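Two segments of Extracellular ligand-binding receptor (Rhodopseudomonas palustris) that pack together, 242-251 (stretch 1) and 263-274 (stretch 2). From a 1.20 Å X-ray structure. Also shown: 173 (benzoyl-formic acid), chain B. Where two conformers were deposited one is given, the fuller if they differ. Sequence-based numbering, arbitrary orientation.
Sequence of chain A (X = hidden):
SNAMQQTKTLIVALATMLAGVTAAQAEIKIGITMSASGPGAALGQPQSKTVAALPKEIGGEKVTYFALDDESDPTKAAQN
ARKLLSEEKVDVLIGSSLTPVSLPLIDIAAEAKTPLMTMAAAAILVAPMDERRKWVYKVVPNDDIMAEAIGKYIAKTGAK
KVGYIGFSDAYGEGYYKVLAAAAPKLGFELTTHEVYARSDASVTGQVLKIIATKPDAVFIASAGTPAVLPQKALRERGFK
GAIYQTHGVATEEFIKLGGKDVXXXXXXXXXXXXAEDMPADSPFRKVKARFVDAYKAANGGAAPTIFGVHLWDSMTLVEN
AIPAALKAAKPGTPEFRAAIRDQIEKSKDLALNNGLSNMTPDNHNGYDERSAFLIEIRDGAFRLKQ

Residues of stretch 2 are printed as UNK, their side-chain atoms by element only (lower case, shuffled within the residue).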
# COMPACT_ATOMS: atom_id res chain seq x y z
N ALA A 242 21.13 -1.08 13.61
CA ALA A 242 19.72 -0.81 13.35
C ALA A 242 19.32 -1.28 11.96
O ALA A 242 20.07 -1.13 10.99
CB ALA A 242 19.44 0.67 13.50
N ILE A 243 18.12 -1.86 11.87
CA ILE A 243 17.55 -2.23 10.58
C ILE A 243 16.23 -1.49 10.39
O ILE A 243 15.39 -1.44 11.29
CB ILE A 243 17.37 -3.75 10.46
CG1 ILE A 243 18.73 -4.45 10.49
CG2 ILE A 243 16.62 -4.09 9.18
CD1 ILE A 243 18.63 -5.97 10.53
N TYR A 244 16.09 -0.88 9.22
CA TYR A 244 14.90 -0.13 8.86
C TYR A 244 14.19 -0.84 7.73
O TYR A 244 14.83 -1.42 6.85
CB TYR A 244 15.31 1.28 8.44
CG TYR A 244 15.97 1.99 9.59
CD1 TYR A 244 15.20 2.52 10.61
CD2 TYR A 244 17.35 2.06 9.69
CE1 TYR A 244 15.79 3.13 11.70
CE2 TYR A 244 17.95 2.69 10.77
CZ TYR A 244 17.16 3.21 11.77
OH TYR A 244 17.75 3.82 12.85
N GLN A 245 12.86 -0.84 7.78
CA GLN A 245 12.05 -1.45 6.74
C GLN A 245 11.09 -0.38 6.21
O GLN A 245 11.33 0.82 6.38
CB GLN A 245 11.33 -2.70 7.26
CG GLN A 245 12.27 -3.86 7.59
CD GLN A 245 12.20 -5.02 6.60
OE1 GLN A 245 11.71 -4.88 5.48
NE2 GLN A 245 12.68 -6.18 7.03
N THR A 246 10.02 -0.83 5.56
CA THR A 246 9.01 0.03 4.95
C THR A 246 7.63 -0.43 5.38
O THR A 246 7.47 -1.50 5.98
CB THR A 246 9.04 -0.03 3.42
OG1 THR A 246 8.60 -1.33 2.99
CG2 THR A 246 10.43 0.27 2.87
N HIS A 247 6.61 0.35 5.03
CA HIS A 247 5.24 -0.01 5.36
C HIS A 247 4.75 -1.29 4.66
O HIS A 247 3.65 -1.75 4.94
CB HIS A 247 4.27 1.16 5.14
CG HIS A 247 4.23 1.69 3.74
ND1 HIS A 247 3.38 2.71 3.38
CD2 HIS A 247 4.93 1.36 2.62
CE1 HIS A 247 3.54 2.99 2.10
NE2 HIS A 247 4.48 2.19 1.61
N GLY A 248 5.55 -1.85 3.76
CA GLY A 248 5.27 -3.17 3.22
C GLY A 248 5.31 -4.26 4.28
O GLY A 248 4.81 -5.37 4.04
N VAL A 249 5.88 -3.98 5.45
CA VAL A 249 6.00 -5.01 6.49
C VAL A 249 4.95 -4.89 7.59
O VAL A 249 4.98 -5.65 8.55
CB VAL A 249 7.42 -5.04 7.13
CG1 VAL A 249 8.50 -5.04 6.05
CG2 VAL A 249 7.62 -3.89 8.13
N ALA A 250 4.01 -3.95 7.43
CA ALA A 250 3.12 -3.54 8.52
C ALA A 250 1.98 -4.53 8.81
O ALA A 250 0.89 -4.13 9.23
CB ALA A 250 2.59 -2.14 8.25
N THR A 251 2.27 -5.81 8.61
CA THR A 251 1.33 -6.89 8.91
C THR A 251 1.84 -7.73 10.07
O THR A 251 3.04 -8.02 10.18
CB THR A 251 1.09 -7.80 7.69
OG1 THR A 251 0.44 -8.99 8.13
CG2 THR A 251 2.40 -8.19 6.98
N UNK A 263 12.34 -7.71 15.88
CA UNK A 263 12.14 -6.82 17.01
C UNK A 263 13.01 -5.58 16.82
O UNK A 263 14.18 -5.68 16.45
c UNK A 263 12.48 -7.54 18.31
o UNK A 263 10.65 -5.65 20.89
c UNK A 263 12.33 -6.70 19.57
c UNK A 263 10.88 -6.46 19.96
o UNK A 263 9.98 -7.06 19.34
N UNK A 264 12.42 -4.41 17.06
CA UNK A 264 13.15 -3.17 16.93
C UNK A 264 13.16 -2.56 15.54
O UNK A 264 13.65 -1.45 15.38
N UNK A 265 12.65 -3.28 14.55
CA UNK A 265 12.56 -2.70 13.21
C UNK A 265 11.74 -1.42 13.25
O UNK A 265 10.74 -1.34 13.96
c UNK A 265 11.94 -3.69 12.23
N UNK A 266 12.16 -0.42 12.48
CA UNK A 266 11.46 0.85 12.39
C UNK A 266 11.17 1.13 10.92
O UNK A 266 12.00 0.84 10.05
c UNK A 266 12.30 1.99 13.01
c UNK A 266 11.73 3.36 12.64
c UNK A 266 12.36 1.81 14.53
c UNK A 266 13.40 2.68 15.22
N UNK A 267 9.99 1.68 10.65
CA UNK A 267 9.62 2.08 9.29
C UNK A 267 8.69 3.27 9.35
O UNK A 267 8.05 3.52 10.38
c UNK A 267 6.45 0.85 8.70
c UNK A 267 5.35 -0.66 10.21
c UNK A 267 7.74 -0.61 10.08
c UNK A 267 6.58 -1.12 10.64
c UNK A 267 8.97 0.93 8.51
c UNK A 267 7.69 0.39 9.12
c UNK A 267 5.28 0.33 9.25
N UNK A 268 8.62 4.02 8.26
CA UNK A 268 7.61 5.06 8.13
C UNK A 268 6.35 4.44 7.54
O UNK A 268 6.41 3.77 6.50
c UNK A 268 8.13 6.18 7.24
N UNK A 269 5.22 4.64 8.20
CA UNK A 269 3.98 4.05 7.77
C UNK A 269 2.76 4.87 8.12
O UNK A 269 2.82 6.09 8.34
N UNK A 270 1.63 4.17 8.16
CA UNK A 270 0.31 4.78 8.20
C UNK A 270 -0.26 4.91 9.60
O UNK A 270 0.10 4.16 10.51
c UNK A 270 0.75 3.28 5.37
c UNK A 270 -0.47 4.05 5.86
c UNK A 270 -0.67 3.96 7.36
o UNK A 270 1.58 3.92 4.69
o UNK A 270 0.86 2.06 5.62
N UNK A 271 -1.21 5.83 9.75
CA UNK A 271 -1.90 6.04 11.01
C UNK A 271 -2.43 4.74 11.58
O UNK A 271 -2.34 4.51 12.79
c UNK A 271 -3.04 7.03 10.83
N UNK A 272 -2.98 3.88 10.73
CA UNK A 272 -3.52 2.60 11.17
C UNK A 272 -2.55 1.86 12.07
O UNK A 272 -2.95 1.26 13.08
c UNK A 272 -5.36 -2.22 10.55
c UNK A 272 -5.73 0.09 10.04
c UNK A 272 -3.84 1.76 9.92
c UNK A 272 -4.37 0.37 10.18
c UNK A 272 -4.01 -1.96 10.68
c UNK A 272 -3.51 -0.67 10.49
c UNK A 272 -6.22 -1.20 10.22
N UNK A 273 -1.27 1.87 11.71
CA UNK A 273 -0.27 1.10 12.45
C UNK A 273 0.05 1.68 13.81
O UNK A 273 0.50 0.95 14.71
o UNK A 273 0.77 0.34 10.39
c UNK A 273 1.01 0.98 11.63
N UNK A 274 -0.13 2.98 13.96
CA UNK A 274 0.14 3.64 15.22
C UNK A 274 -1.10 4.01 16.01
O UNK A 274 -1.02 4.70 17.02
O1B 173 B . 3.42 -1.53 -3.87
C1 173 B . 3.91 -2.60 -3.64
O1A 173 B . 4.57 -3.37 -4.60
C2 173 B . 4.05 -3.09 -2.22
O2 173 B . 4.77 -4.01 -1.96
C1G 173 B . 3.22 -2.40 -1.18
C2D 173 B . 1.75 -2.13 -1.48
C2E 173 B . 0.90 -1.41 -0.45
C3 173 B . 1.53 -0.97 0.87
C1E 173 B . 3.02 -1.26 1.13
C1D 173 B . 3.88 -1.98 0.12
O HOH W 1 16.67 -2.45 14.41
O HOH W 2 15.47 -0.04 13.83
O HOH W 3 10.21 3.35 5.90
O HOH W 4 7.82 2.94 4.35
O HOH W 5 -0.22 -2.10 10.86

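Position 263 carries three carbons in a row, the last bearing two oxygens. That is a carboxylate on a two-carbon stem: Glu263. Its side chain does not reach stretch 1.

Position 264 has no side-chain atoms, so it is Gly264. Its phi of 87° would jam a CB against the preceding carbonyl. Water 2 donates to both Ile243 O (2.9 Å) and Gly264 O (2.8 Å), linking the backbones.

Position 265 has one side-chain carbon and is Ala265. Its CA lies 3.6 Å from Ile243 O.

Position 266 has four carbons, forked at the first, with one arm two carbons long. This is Ile266. Its CB meets Tyr244 CD1 at 3.8 Å. Its backbone O accepts from Gln245 N at 3.0 Å and lies near the plane of the Tyr244 ring, at the edge.

Position 267 has one carbon followed by a six-carbon ring with no oxygen, which gives Phe267. The CB points toward stretch 1 and lies 3.2 Å from Gln245 O. Val249 CG2 sits over one ring face, 3.8 Å from Phe267 CD2. Ala250 CB is 3.7 Å from Phe267 CZ.

Position 268 has a single carbon: Ala268. Its backbone works through water. Water 3 donates to Gln245 O (2.8 Å) and accepts from Ala268 N (2.9 Å). Water 4 accepts from His247 N (2.9 Å) and donates to Ala268 O (2.7 Å).

Position 269 has no side-chain atoms and is Gly269. A CB here would clash with Phe267 CE1 at 2.9 Å. The bare CA lies 3.9 Å from His247 CB.

Position 270 has three carbons, the third carrying two oxygens. It is Glu270. Its OE2 accepts from His247 ND1 at 2.5 Å, a short and nearly straight hydrogen bond.

Position 271 has one carbon, hence Ala271, out of reach of stretch 1.

Position 272 has one carbon and a six-carbon ring: Phe272.

Position 273 has one carbon and one oxygen, so it is Ser273. Its OG is 3.7 Å from Ala250 CB. Water 5 bridges Ser273 OG and Ala250 O.

Position 274 has no side-chain atoms: Gly274.

The backbones form a single bridge, Tyr244 with Ile266, with water 2 linking them before it. Beyond it the direct backbone pairing gives way to waters 3 and 4. Phe267 fills the space beside Val249 and Ala250. Glu270 holds the His247 ring at its edge, while benzoyl-formic acid lies over one face, with 173 C1E 3.6 Å from His247 CD2.

Stretch 2 (263-274) EGAIFAGEAFSG
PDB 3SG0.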